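Local structure of dual specificity protein phosphatase 18 (Homo sapiens, 2ESB) at residues Ser21-Ser26 with Ala117-Tyr122; Thr47-Val52 with Val56-Tyr61; Ser77-Phe82 with Ser111-Leu116; Gly146-Leu151 with Asn162-Val167. The protein removes phosphate from phosphotyrosine and, less readily, from phosphothreonine in MAP-kinase-derived peptides, acting as a dual-specificity protein phosphatase. All coordinates share one frame; numbering follows the deposited sequence.

Interaction 1 of 4, residues Ser21-Ser26 with Ala117-Tyr122; sequences SQITKS and AYLMKY. With ACT (acetate ion), chain B.
Leu-119 reaches from helix 110-122 to the edge strand 21-24 and sets one methyl against each of two neighbouring residues. Its CD2 lies 3.9 Å from CG2 of Thr-24, the two side chains running past one another in opposite directions, while CD1 meets CG2 of Ile-23 at 4.1 Å, with those side chains at about a right angle. On Ile-23 this methyl stands anti to the backbone N, which directs it at the helix while the CG1 arm leads off elsewhere. This is the close-packed end of the contact, and Ala-130 and Thr-134 of helix 127-137 also touch Leu-119. The other end is looser and wet. There CG2 of Thr-24 comes only to the edge of the Tyr-118 ring, 4.4 Å from CE2, and the hydroxyls are joined through a water that sits in the plane of the ring, 2.6 Å from Tyr-118 OH and 2.7 Å from Thr-24 OG1. The same OG1 accepts the backbone N-H of Ser-26 at 3.1 Å, an ST turn across Thr-24 to Ser-26. Within the turn, Lys-25 N gives a fairly straight bond (166°) to O of an acetate, probably from the crystallisation liquor, at 2.6 Å. The axes of 21-24 and 117-122 point the same way within 22° and approach to 10.8 Å. An edge strand of a mixed central sheet backed by a helix in this way is the alpha/beta layering of the protein tyrosine phosphatase fold.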
loop_
_atom_site.group_PDB
_atom_site.type_symbol
_atom_site.label_atom_id
_atom_site.label_comp_id
_atom_site.label_asym_id
_atom_site.label_seq_id
_atom_site.Cartn_x
_atom_site.Cartn_y
_atom_site.Cartn_z
ATOM N N SER A 21 9.372 -6.324 -0.795
ATOM C CA SER A 21 9.268 -5.922 -2.190
ATOM C C SER A 21 9.530 -4.419 -2.257
ATOM O O SER A 21 8.742 -3.617 -1.756
ATOM C CB SER A 21 7.875 -6.233 -2.734
ATOM O OG SER A 21 7.561 -7.613 -2.584
ATOM N N GLN A 22 10.638 -4.026 -2.873
ATOM C CA GLN A 22 10.939 -2.612 -2.965
ATOM C C GLN A 22 10.092 -1.945 -4.050
ATOM O O GLN A 22 10.041 -2.417 -5.184
ATOM C CB GLN A 22 12.429 -2.389 -3.239
ATOM C CG GLN A 22 12.780 -0.900 -3.263
ATOM C CD GLN A 22 14.275 -0.626 -3.157
ATOM O OE1 GLN A 22 15.099 -1.444 -3.537
ATOM N NE2 GLN A 22 14.618 0.546 -2.655
ATOM N N ILE A 23 9.422 -0.850 -3.703
ATOM C CA ILE A 23 8.579 -0.162 -4.674
ATOM C C ILE A 23 9.261 1.100 -5.195
ATOM O O ILE A 23 9.211 1.383 -6.390
ATOM C CB ILE A 23 7.210 0.216 -4.078
ATOM C CG1 ILE A 23 6.590 -0.986 -3.356
ATOM C CG2 ILE A 23 6.282 0.707 -5.189
ATOM C CD1 ILE A 23 6.510 -2.264 -4.188
ATOM N N THR A 24 9.884 1.865 -4.302
ATOM C CA THR A 24 10.589 3.080 -4.705
ATOM C C THR A 24 11.874 3.104 -3.901
ATOM O O THR A 24 12.153 2.173 -3.158
ATOM C CB THR A 24 9.802 4.360 -4.372
ATOM O OG1 THR A 24 9.808 4.554 -2.954
ATOM C CG2 THR A 24 8.342 4.260 -4.881
ATOM N N LYS A 25 12.652 4.169 -4.036
ATOM C CA LYS A 25 13.901 4.261 -3.294
ATOM C C LYS A 25 13.664 4.274 -1.787
ATOM O O LYS A 25 14.553 3.914 -1.021
ATOM C CB LYS A 25 14.671 5.521 -3.702
ATOM C CG LYS A 25 13.958 6.833 -3.386
ATOM C CD LYS A 25 14.840 8.003 -3.770
ATOM C CE LYS A 25 14.339 9.315 -3.202
ATOM N NZ LYS A 25 15.336 10.398 -3.456
ATOM N N SER A 26 12.466 4.658 -1.354
ATOM C CA SER A 26 12.191 4.718 0.084
ATOM C C SER A 26 10.914 4.013 0.540
ATOM O O SER A 26 10.435 4.242 1.659
ATOM C CB SER A 26 12.112 6.174 0.536
ATOM O OG SER A 26 10.918 6.769 0.062
ATOM N N ALA A 117 -2.140 4.557 -3.621
ATOM C CA ALA A 117 -2.550 5.926 -3.343
ATOM C C ALA A 117 -1.324 6.822 -3.265
ATOM O O ALA A 117 -1.312 7.935 -3.805
ATOM C CB ALA A 117 -3.347 5.998 -2.019
ATOM N N TYR A 118 -0.287 6.337 -2.593
ATOM C CA TYR A 118 0.938 7.114 -2.458
ATOM C C TYR A 118 1.581 7.410 -3.813
ATOM O O TYR A 118 1.966 8.554 -4.089
ATOM C CB TYR A 118 1.933 6.375 -1.559
ATOM C CG TYR A 118 3.339 6.925 -1.642
ATOM C CD1 TYR A 118 3.683 8.133 -1.025
ATOM C CD2 TYR A 118 4.308 6.269 -2.391
ATOM C CE1 TYR A 118 4.964 8.672 -1.170
ATOM C CE2 TYR A 118 5.585 6.792 -2.539
ATOM C CZ TYR A 118 5.905 7.994 -1.932
ATOM O OH TYR A 118 7.156 8.522 -2.123
ATOM N N LEU A 119 1.704 6.383 -4.656
ATOM C CA LEU A 119 2.315 6.560 -5.974
ATOM C C LEU A 119 1.571 7.589 -6.819
ATOM O O LEU A 119 2.196 8.390 -7.516
ATOM C CB LEU A 119 2.383 5.229 -6.727
ATOM C CG LEU A 119 3.371 4.202 -6.170
ATOM C CD1 LEU A 119 3.262 2.889 -6.936
ATOM C CD2 LEU A 119 4.787 4.760 -6.274
ATOM N N MET A 120 0.243 7.583 -6.759
ATOM C CA MET A 120 -0.517 8.558 -7.535
ATOM C C MET A 120 -0.261 9.970 -7.032
ATOM O O MET A 120 -0.076 10.903 -7.819
ATOM C CB MET A 120 -2.025 8.285 -7.460
ATOM C CG MET A 120 -2.485 7.023 -8.174
ATOM S SD MET A 120 -4.295 6.996 -8.365
ATOM C CE MET A 120 -4.800 6.713 -6.647
ATOM N N LYS A 121 -0.248 10.134 -5.716
ATOM C CA LYS A 121 -0.056 11.458 -5.157
ATOM C C LYS A 121 1.353 12.005 -5.266
ATOM O O LYS A 121 1.532 13.178 -5.584
ATOM C CB LYS A 121 -0.499 11.498 -3.691
ATOM C CG LYS A 121 -0.459 12.905 -3.109
ATOM C CD LYS A 121 -0.976 12.999 -1.680
ATOM C CE LYS A 121 -1.009 14.481 -1.219
ATOM N NZ LYS A 121 -1.740 14.679 0.088
ATOM N N TYR A 122 2.358 11.170 -5.034
ATOM C CA TYR A 122 3.729 11.672 -5.065
ATOM C C TYR A 122 4.632 11.320 -6.238
ATOM O O TYR A 122 5.736 11.856 -6.345
ATOM C CB TYR A 122 4.432 11.299 -3.755
ATOM C CG TYR A 122 3.996 12.174 -2.614
ATOM C CD1 TYR A 122 3.009 11.756 -1.731
ATOM C CD2 TYR A 122 4.527 13.458 -2.458
ATOM C CE1 TYR A 122 2.553 12.593 -0.719
ATOM C CE2 TYR A 122 4.074 14.303 -1.450
ATOM C CZ TYR A 122 3.085 13.860 -0.587
ATOM O OH TYR A 122 2.605 14.683 0.400
HETATM C C ACT B . 12.777 6.513 -6.877
HETATM O O ACT B . 12.190 5.964 -5.916
HETATM O OXT ACT B . 12.660 7.730 -7.151
HETATM C CH3 ACT B . 13.683 5.612 -7.743
HETATM O O HOH W 1 9.145 7.127 -3.176
#

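Interaction 2 of 4, residues Thr47-Val52 with Val56-Tyr61; sequences TMVINV and VVNTLY
Strand 48-51 is extended, and the segment 56-61 forms no regular strand beside it; the two backbones stay apart, with the CA atoms of Asn-51 and Val-56 nearest at 7.4 Å. Side chains therefore bridge the gap, chiefly the amide of Asn-51. With CG anti to the backbone N (chi1 176°), it reaches across and spends its NH2 group on two acceptors of the loop. ND2 donates to the backbone O of Val-56 at 2.8 Å and to the side-chain OD1 of Asn-58 at 3.0 Å. Both bonds bend to 148° at the hydrogen, with the donor well above the plane of the accepting carbonyl. The Val-56 oxygen lies in the amide plane of Asn-51, whereas the two asparagine amides are 86° apart and pass in opposite directions. Asn-51 OD1 is held in turn by the hydroxyl of Ser-53, which with the two donated bonds fixes the rotation of this buried amide. Asn-58 ND2 lies 4.0 Å from CG1 of Val-49 and is hydrogen-bonded to His-103 NE2. The loop lies beside the active site: the side chain of Asn-51 is about 6 Å from that of Cys-104, the predicted phosphocysteine, and Val-56 about 6 Å from a bound HEPES. Strands 65-68 and 100-103 flank strand 48-51 in the sheet, touching Asn-51 through Gln-68 and His-103, while helix 83-95 packs on Met-48 and Ile-50.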
loop_
_atom_site.group_PDB
_atom_site.type_symbol
_atom_site.label_atom_id
_atom_site.label_comp_id
_atom_site.label_asym_id
_atom_site.label_seq_id
_atom_site.Cartn_x
_atom_site.Cartn_y
_atom_site.Cartn_z
ATOM N N THR A 47 13.270 2.457 8.417
ATOM C CA THR A 47 13.212 3.310 9.612
ATOM C C THR A 47 11.797 3.561 10.087
ATOM O O THR A 47 11.582 4.039 11.207
ATOM C CB THR A 47 13.867 4.689 9.365
ATOM O OG1 THR A 47 13.218 5.345 8.271
ATOM C CG2 THR A 47 15.340 4.535 9.053
ATOM N N MET A 48 10.836 3.236 9.227
ATOM C CA MET A 48 9.424 3.424 9.523
ATOM C C MET A 48 8.628 2.200 9.070
ATOM O O MET A 48 8.762 1.754 7.932
ATOM C CB MET A 48 8.891 4.660 8.782
ATOM C CG MET A 48 7.422 4.981 9.082
ATOM S SD MET A 48 7.210 5.650 10.752
ATOM C CE MET A 48 5.636 4.939 11.216
ATOM N N VAL A 49 7.810 1.663 9.968
ATOM C CA VAL A 49 6.975 0.510 9.657
ATOM C C VAL A 49 5.509 0.890 9.843
ATOM O O VAL A 49 5.091 1.308 10.929
ATOM C CB VAL A 49 7.300 -0.695 10.572
ATOM C CG1 VAL A 49 6.307 -1.824 10.308
ATOM C CG2 VAL A 49 8.737 -1.188 10.310
ATOM N N ILE A 50 4.732 0.757 8.775
ATOM C CA ILE A 50 3.312 1.078 8.816
ATOM C C ILE A 50 2.520 -0.211 8.635
ATOM O O ILE A 50 2.490 -0.798 7.558
ATOM C CB ILE A 50 2.924 2.076 7.708
ATOM C CG1 ILE A 50 3.758 3.359 7.849
ATOM C CG2 ILE A 50 1.443 2.408 7.826
ATOM C CD1 ILE A 50 3.410 4.471 6.839
ATOM N N ASN A 51 1.892 -0.643 9.719
ATOM C CA ASN A 51 1.120 -1.872 9.772
ATOM C C ASN A 51 -0.324 -1.553 9.414
ATOM O O ASN A 51 -1.064 -0.961 10.201
ATOM C CB ASN A 51 1.263 -2.448 11.194
ATOM C CG ASN A 51 0.427 -3.697 11.441
ATOM O OD1 ASN A 51 -0.447 -4.067 10.658
ATOM N ND2 ASN A 51 0.684 -4.338 12.571
ATOM N N VAL A 52 -0.724 -1.943 8.206
ATOM C CA VAL A 52 -2.076 -1.684 7.748
ATOM C C VAL A 52 -2.969 -2.894 8.028
ATOM O O VAL A 52 -3.378 -3.613 7.119
ATOM C CB VAL A 52 -2.096 -1.349 6.228
ATOM C CG1 VAL A 52 -3.410 -0.690 5.866
ATOM C CG2 VAL A 52 -0.930 -0.427 5.877
ATOM N N VAL A 56 -2.498 -7.954 12.831
ATOM C CA VAL A 56 -1.070 -8.253 12.906
ATOM C C VAL A 56 -0.367 -7.475 14.012
ATOM O O VAL A 56 -0.523 -6.256 14.132
ATOM C CB VAL A 56 -0.371 -7.953 11.553
ATOM C CG1 VAL A 56 1.101 -8.369 11.608
ATOM C CG2 VAL A 56 -1.098 -8.682 10.427
ATOM N N VAL A 57 0.403 -8.187 14.825
ATOM C CA VAL A 57 1.150 -7.560 15.908
ATOM C C VAL A 57 2.612 -7.370 15.492
ATOM O O VAL A 57 3.231 -8.288 14.953
ATOM C CB VAL A 57 1.117 -8.430 17.178
ATOM C CG1 VAL A 57 2.155 -7.907 18.190
ATOM C CG2 VAL A 57 -0.298 -8.435 17.767
ATOM N N ASN A 58 3.157 -6.179 15.727
ATOM C CA ASN A 58 4.561 -5.906 15.406
ATOM C C ASN A 58 5.470 -6.117 16.616
ATOM O O ASN A 58 5.090 -5.803 17.749
ATOM C CB ASN A 58 4.768 -4.440 14.989
ATOM C CG ASN A 58 4.286 -4.142 13.591
ATOM O OD1 ASN A 58 3.376 -3.345 13.399
ATOM N ND2 ASN A 58 4.907 -4.782 12.602
ATOM N N THR A 59 6.673 -6.625 16.357
ATOM C CA THR A 59 7.695 -6.762 17.384
ATOM C C THR A 59 8.338 -5.378 17.221
ATOM O O THR A 59 8.637 -4.975 16.101
ATOM C CB THR A 59 8.742 -7.835 17.020
ATOM O OG1 THR A 59 8.097 -9.104 16.843
ATOM C CG2 THR A 59 9.790 -7.962 18.131
ATOM N N LEU A 60 8.541 -4.648 18.310
ATOM C CA LEU A 60 9.101 -3.303 18.194
ATOM C C LEU A 60 10.608 -3.272 18.382
ATOM O O LEU A 60 11.099 -3.264 19.512
ATOM C CB LEU A 60 8.437 -2.377 19.222
ATOM C CG LEU A 60 6.906 -2.435 19.287
ATOM C CD1 LEU A 60 6.405 -1.412 20.315
ATOM C CD2 LEU A 60 6.314 -2.145 17.912
ATOM N N TYR A 61 11.347 -3.244 17.277
ATOM C CA TYR A 61 12.798 -3.213 17.364
ATOM C C TYR A 61 13.324 -1.803 17.575
ATOM O O TYR A 61 12.657 -0.814 17.263
ATOM C CB TYR A 61 13.419 -3.834 16.114
ATOM C CG TYR A 61 13.040 -5.293 15.934
ATOM C CD1 TYR A 61 12.315 -5.716 14.819
ATOM C CD2 TYR A 61 13.408 -6.246 16.884
ATOM C CE1 TYR A 61 11.964 -7.054 14.651
ATOM C CE2 TYR A 61 13.069 -7.578 16.728
ATOM C CZ TYR A 61 12.350 -7.982 15.613
ATOM O OH TYR A 61 12.050 -9.317 15.452
#

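Interaction 3 of 4, residues Ser77-Phe82 with Ser111-Leu116; sequences SRLCDF and SAALCL
Close to the active site, with the side chain of Leu-79 about 8 Å from that of Cys-104, the predicted phosphocysteine nucleophile, the loop leading into helix 83-95 packs on the helix that follows the catalytic loop. Leu-79 carries the loop's share, forking over helix 110-122. Its CD1 rests on the methyl of Ala-113, 3.7 Å from CB, and its CD2 meets CD2 of Leu-114 at 3.6 Å. That second methyl also lies 3.8 Å from Leu-114 CG, so it sits in the branch of the helix leucine, and the two leucines approach at a slant. Leu-114 leaves the helix with CG anti to the carbonyl carbon (chi1 -71°), which turns its branch to the loop. The chi1 of Leu-79, -123°, lies away from the staggered positions, which suggests some strain or an uncertain fit. Phe-82 contributes only at the margin, through its backbone C, 4.5 Å from Leu-114 CD2. Elsewhere in the loop 77-82, Arg-78 and Asp-81 form a salt bridge, NH2 to OD1 2.8 Å, although both of its hydrogen bonds are weak in angle. From helix 145-159, Gln-150 accepts from Cys-80 N and donates to Ser-77 O, while Phe-147 touches both Leu-79 and Ala-113. The chemistry divides accordingly: the inward contact is made wholly of carbon, its shape decided by how methyl groups fit, while the salt bridge and the hydrogen bonds of the Gln-150 amide lie on the loop's outer side and flank.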
loop_
_atom_site.group_PDB
_atom_site.type_symbol
_atom_site.label_atom_id
_atom_site.label_comp_id
_atom_site.label_asym_id
_atom_site.label_seq_id
_atom_site.Cartn_x
_atom_site.Cartn_y
_atom_site.Cartn_z
ATOM N N SER A 77 -14.295 -1.544 4.585
ATOM C CA SER A 77 -13.336 -0.783 5.376
ATOM C C SER A 77 -12.935 0.519 4.682
ATOM O O SER A 77 -12.557 0.522 3.509
ATOM C CB SER A 77 -12.092 -1.633 5.652
ATOM O OG SER A 77 -12.422 -2.726 6.481
ATOM N N ARG A 78 -13.001 1.620 5.422
ATOM C CA ARG A 78 -12.660 2.928 4.880
ATOM C C ARG A 78 -11.157 3.221 4.843
ATOM O O ARG A 78 -10.688 4.168 5.481
ATOM C CB ARG A 78 -13.369 4.021 5.687
ATOM C CG ARG A 78 -14.888 3.925 5.660
ATOM C CD ARG A 78 -15.510 5.046 6.492
ATOM N NE ARG A 78 -15.140 6.369 5.989
ATOM C CZ ARG A 78 -15.422 6.803 4.763
ATOM N NH1 ARG A 78 -16.078 6.020 3.914
ATOM N NH2 ARG A 78 -15.043 8.014 4.376
ATOM N N LEU A 79 -10.403 2.425 4.092
ATOM C CA LEU A 79 -8.968 2.645 3.990
ATOM C C LEU A 79 -8.749 4.023 3.397
ATOM O O LEU A 79 -7.745 4.680 3.681
ATOM C CB LEU A 79 -8.313 1.618 3.067
ATOM C CG LEU A 79 -7.173 0.747 3.591
ATOM C CD1 LEU A 79 -6.482 0.131 2.384
ATOM C CD2 LEU A 79 -6.176 1.549 4.428
ATOM N N CYS A 80 -9.695 4.449 2.561
ATOM C CA CYS A 80 -9.625 5.756 1.909
ATOM C C CYS A 80 -9.377 6.910 2.878
ATOM O O CYS A 80 -8.747 7.901 2.501
ATOM C CB CYS A 80 -10.901 6.029 1.105
ATOM S SG CYS A 80 -12.421 5.902 2.062
ATOM N N ASP A 81 -9.850 6.799 4.120
ATOM C CA ASP A 81 -9.612 7.889 5.080
ATOM C C ASP A 81 -8.130 8.054 5.393
ATOM O O ASP A 81 -7.700 9.085 5.914
ATOM C CB ASP A 81 -10.379 7.666 6.381
ATOM C CG ASP A 81 -11.879 7.625 6.170
ATOM O OD1 ASP A 81 -12.356 8.215 5.179
ATOM O OD2 ASP A 81 -12.577 7.012 6.999
ATOM N N PHE A 82 -7.335 7.045 5.058
ATOM C CA PHE A 82 -5.910 7.125 5.319
ATOM C C PHE A 82 -5.049 7.399 4.086
ATOM O O PHE A 82 -3.842 7.568 4.219
ATOM C CB PHE A 82 -5.423 5.841 6.003
ATOM C CG PHE A 82 -6.024 5.621 7.355
ATOM C CD1 PHE A 82 -7.231 4.948 7.491
ATOM C CD2 PHE A 82 -5.394 6.109 8.495
ATOM C CE1 PHE A 82 -7.804 4.763 8.749
ATOM C CE2 PHE A 82 -5.958 5.930 9.761
ATOM C CZ PHE A 82 -7.166 5.256 9.886
ATOM N N SER A 111 -2.005 -3.184 2.412
ATOM C CA SER A 111 -0.813 -2.356 2.217
ATOM C C SER A 111 -0.676 -1.946 0.744
ATOM O O SER A 111 -0.259 -0.826 0.434
ATOM C CB SER A 111 0.454 -3.095 2.702
ATOM O OG SER A 111 0.607 -4.371 2.086
ATOM N N ALA A 112 -1.052 -2.838 -0.166
ATOM C CA ALA A 112 -0.948 -2.537 -1.591
ATOM C C ALA A 112 -1.794 -1.327 -1.979
ATOM O O ALA A 112 -1.361 -0.487 -2.767
ATOM C CB ALA A 112 -1.356 -3.753 -2.422
ATOM N N ALA A 113 -2.994 -1.234 -1.421
ATOM C CA ALA A 113 -3.883 -0.116 -1.728
ATOM C C ALA A 113 -3.286 1.213 -1.280
ATOM O O ALA A 113 -3.379 2.217 -1.997
ATOM C CB ALA A 113 -5.247 -0.328 -1.065
ATOM N N LEU A 114 -2.673 1.237 -0.098
ATOM C CA LEU A 114 -2.074 2.487 0.374
ATOM C C LEU A 114 -0.882 2.860 -0.503
ATOM O O LEU A 114 -0.624 4.042 -0.753
ATOM C CB LEU A 114 -1.642 2.378 1.841
ATOM C CG LEU A 114 -2.807 2.331 2.841
ATOM C CD1 LEU A 114 -2.293 2.568 4.240
ATOM C CD2 LEU A 114 -3.828 3.409 2.505
ATOM N N CYS A 115 -0.161 1.846 -0.973
ATOM C CA CYS A 115 0.979 2.080 -1.844
ATOM C C CYS A 115 0.501 2.737 -3.146
ATOM O O CYS A 115 1.108 3.700 -3.615
ATOM C CB CYS A 115 1.694 0.766 -2.153
ATOM S SG CYS A 115 3.046 0.953 -3.373
ATOM N N LEU A 116 -0.589 2.222 -3.723
ATOM C CA LEU A 116 -1.120 2.795 -4.959
ATOM C C LEU A 116 -1.511 4.255 -4.755
ATOM O O LEU A 116 -1.233 5.100 -5.607
ATOM C CB LEU A 116 -2.338 2.003 -5.463
ATOM C CG LEU A 116 -2.096 0.530 -5.813
ATOM C CD1 LEU A 116 -3.385 -0.084 -6.351
ATOM C CD2 LEU A 116 -0.971 0.411 -6.848
#

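Interaction 4 of 4, residues Gly146-Leu151 with Asn162-Val167; sequences GFWEQL and NTVHMV
Met-166 and Trp-148 meet through the sulfur: SD lies 3.7 Å from the CB of the tryptophan, at the root of the indole and not on its ring. The methionine can do this because its chain is folded back, bent at both chi2 (-55°) and chi3 (-74°), which curls SD and CE toward helix 145-159. Along the outer flank its CG lies 3.8 Å from CG of Glu-149, the two side chains at about a right angle, and CE lies 4.1 Å from the same glutamate carbon. The apolar stem of an exposed acidic residue thus covers part of the methionine. Further along the indole, Val-164 CG1 approaches the six-membered ring obliquely, 4.1 Å from CZ3, again with the side chains nearly perpendicular. Trp-148 NE1 turns elsewhere, to a hydrogen bond with the hydroxyl of Tyr-178, whose ring meets the indole with the planes at about 85°. In the fold, the contact lays the chain beyond helix 145-159 back along that helix. Leu-127 of helix 127-137 touches both Trp-148 and Val-164, Leu-116 of helix 110-122 touches Trp-148, and Pro-175 of strand 174-175, in the small antiparallel sheet with 166-167, touches Trp-148 and Val-164.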
loop_
_atom_site.group_PDB
_atom_site.type_symbol
_atom_site.label_atom_id
_atom_site.label_comp_id
_atom_site.label_asym_id
_atom_site.label_seq_id
_atom_site.Cartn_x
_atom_site.Cartn_y
_atom_site.Cartn_z
ATOM N N GLY A 146 -13.538 -3.292 -3.018
ATOM C CA GLY A 146 -13.936 -2.063 -2.349
ATOM C C GLY A 146 -12.781 -1.065 -2.348
ATOM O O GLY A 146 -12.977 0.142 -2.504
ATOM N N PHE A 147 -11.565 -1.562 -2.162
ATOM C CA PHE A 147 -10.403 -0.681 -2.165
ATOM C C PHE A 147 -10.213 -0.110 -3.578
ATOM O O PHE A 147 -9.788 1.028 -3.744
ATOM C CB PHE A 147 -9.150 -1.449 -1.711
ATOM C CG PHE A 147 -9.178 -1.865 -0.251
ATOM C CD1 PHE A 147 -8.243 -2.775 0.244
ATOM C CD2 PHE A 147 -10.126 -1.335 0.624
ATOM C CE1 PHE A 147 -8.249 -3.155 1.594
ATOM C CE2 PHE A 147 -10.146 -1.703 1.974
ATOM C CZ PHE A 147 -9.207 -2.615 2.462
ATOM N N TRP A 148 -10.533 -0.898 -4.599
ATOM C CA TRP A 148 -10.413 -0.406 -5.964
ATOM C C TRP A 148 -11.368 0.770 -6.179
ATOM O O TRP A 148 -10.986 1.795 -6.745
ATOM C CB TRP A 148 -10.689 -1.521 -6.977
ATOM C CG TRP A 148 -9.464 -2.332 -7.272
ATOM C CD1 TRP A 148 -9.211 -3.613 -6.888
ATOM C CD2 TRP A 148 -8.305 -1.888 -7.989
ATOM N NE1 TRP A 148 -7.961 -4.000 -7.316
ATOM C CE2 TRP A 148 -7.384 -2.957 -7.995
ATOM C CE3 TRP A 148 -7.955 -0.685 -8.626
ATOM C CZ2 TRP A 148 -6.127 -2.863 -8.615
ATOM C CZ3 TRP A 148 -6.705 -0.590 -9.242
ATOM C CH2 TRP A 148 -5.807 -1.673 -9.230
ATOM N N GLU A 149 -12.607 0.637 -5.716
ATOM C CA GLU A 149 -13.575 1.727 -5.854
ATOM C C GLU A 149 -13.041 2.971 -5.134
ATOM O O GLU A 149 -13.185 4.102 -5.610
ATOM C CB GLU A 149 -14.922 1.335 -5.235
ATOM C CG GLU A 149 -15.721 0.303 -6.011
ATOM C CD GLU A 149 -16.812 -0.342 -5.163
ATOM O OE1 GLU A 149 -17.449 0.379 -4.363
ATOM O OE2 GLU A 149 -17.036 -1.565 -5.298
ATOM N N GLN A 150 -12.442 2.760 -3.965
ATOM C CA GLN A 150 -11.881 3.869 -3.201
ATOM C C GLN A 150 -10.709 4.510 -3.938
ATOM O O GLN A 150 -10.570 5.742 -3.953
ATOM C CB GLN A 150 -11.446 3.387 -1.816
ATOM C CG GLN A 150 -12.629 3.150 -0.876
ATOM C CD GLN A 150 -12.234 2.394 0.376
ATOM O OE1 GLN A 150 -11.233 2.710 1.005
ATOM N NE2 GLN A 150 -13.029 1.392 0.749
ATOM N N LEU A 151 -9.875 3.677 -4.555
ATOM C CA LEU A 151 -8.713 4.172 -5.306
ATOM C C LEU A 151 -9.150 4.932 -6.561
ATOM O O LEU A 151 -8.557 5.945 -6.928
ATOM C CB LEU A 151 -7.788 3.008 -5.680
ATOM C CG LEU A 151 -6.972 2.427 -4.521
ATOM C CD1 LEU A 151 -6.327 1.112 -4.953
ATOM C CD2 LEU A 151 -5.906 3.425 -4.080
ATOM N N ASN A 162 -10.201 9.198 -14.759
ATOM C CA ASN A 162 -9.896 7.833 -14.331
ATOM C C ASN A 162 -9.241 7.003 -15.427
ATOM O O ASN A 162 -9.515 7.191 -16.609
ATOM C CB ASN A 162 -11.170 7.117 -13.869
ATOM C CG ASN A 162 -11.617 7.553 -12.501
ATOM O OD1 ASN A 162 -12.778 7.911 -12.305
ATOM N ND2 ASN A 162 -10.700 7.520 -11.536
ATOM N N THR A 163 -8.384 6.073 -15.019
ATOM C CA THR A 163 -7.690 5.198 -15.951
ATOM C C THR A 163 -8.024 3.742 -15.653
ATOM O O THR A 163 -7.601 2.837 -16.369
ATOM C CB THR A 163 -6.172 5.401 -15.880
ATOM O OG1 THR A 163 -5.733 5.241 -14.524
ATOM C CG2 THR A 163 -5.805 6.796 -16.383
ATOM N N VAL A 164 -8.769 3.531 -14.573
ATOM C CA VAL A 164 -9.225 2.202 -14.168
ATOM C C VAL A 164 -10.722 2.372 -13.850
ATOM O O VAL A 164 -11.121 3.375 -13.257
ATOM C CB VAL A 164 -8.474 1.699 -12.912
ATOM C CG1 VAL A 164 -8.994 0.331 -12.503
ATOM C CG2 VAL A 164 -6.968 1.625 -13.196
ATOM N N HIS A 165 -11.544 1.412 -14.258
ATOM C CA HIS A 165 -12.988 1.491 -14.023
ATOM C C HIS A 165 -13.530 0.150 -13.546
ATOM O O HIS A 165 -13.095 -0.895 -14.028
ATOM C CB HIS A 165 -13.723 1.865 -15.315
ATOM C CG HIS A 165 -13.054 2.949 -16.103
ATOM N ND1 HIS A 165 -11.881 2.749 -16.798
ATOM C CD2 HIS A 165 -13.376 4.254 -16.276
ATOM C CE1 HIS A 165 -11.509 3.883 -17.365
ATOM N NE2 HIS A 165 -12.400 4.812 -17.064
ATOM N N MET A 166 -14.480 0.188 -12.610
ATOM C CA MET A 166 -15.097 -1.034 -12.098
ATOM C C MET A 166 -16.100 -1.556 -13.143
ATOM O O MET A 166 -16.858 -0.778 -13.723
ATOM C CB MET A 166 -15.836 -0.745 -10.785
ATOM C CG MET A 166 -14.944 -0.216 -9.653
ATOM S SD MET A 166 -13.560 -1.332 -9.323
ATOM C CE MET A 166 -14.404 -2.690 -8.473
ATOM N N VAL A 167 -16.092 -2.862 -13.384
ATOM C CA VAL A 167 -17.009 -3.470 -14.345
ATOM C C VAL A 167 -17.650 -4.711 -13.727
ATOM O O VAL A 167 -17.115 -5.284 -12.767
ATOM C CB VAL A 167 -16.280 -3.884 -15.654
ATOM C CG1 VAL A 167 -15.665 -2.664 -16.323
ATOM C CG2 VAL A 167 -15.211 -4.921 -15.354
#

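Interactions 1 and 3 are buried and share helix 110-122, one using its later part against strand 21-24, the other its earlier part against the loop before helix 83-95; they touch where Ile-23 meets Cys-115. Both rest on aliphatic packing, though interaction 1 also carries a water bridge. Interaction 2 reaches the same mixed sheet as interaction 1 but lies nearer the surface and is the polar one, made of asparagine hydrogen bonds; Val-52 ties it to Leu-79 and Leu-114 of interaction 3. Interaction 4, also partly buried, joins indole, thioether and valine across the chain's centre from interaction 2, and Gln-150 links its helix to the loop of interaction 3.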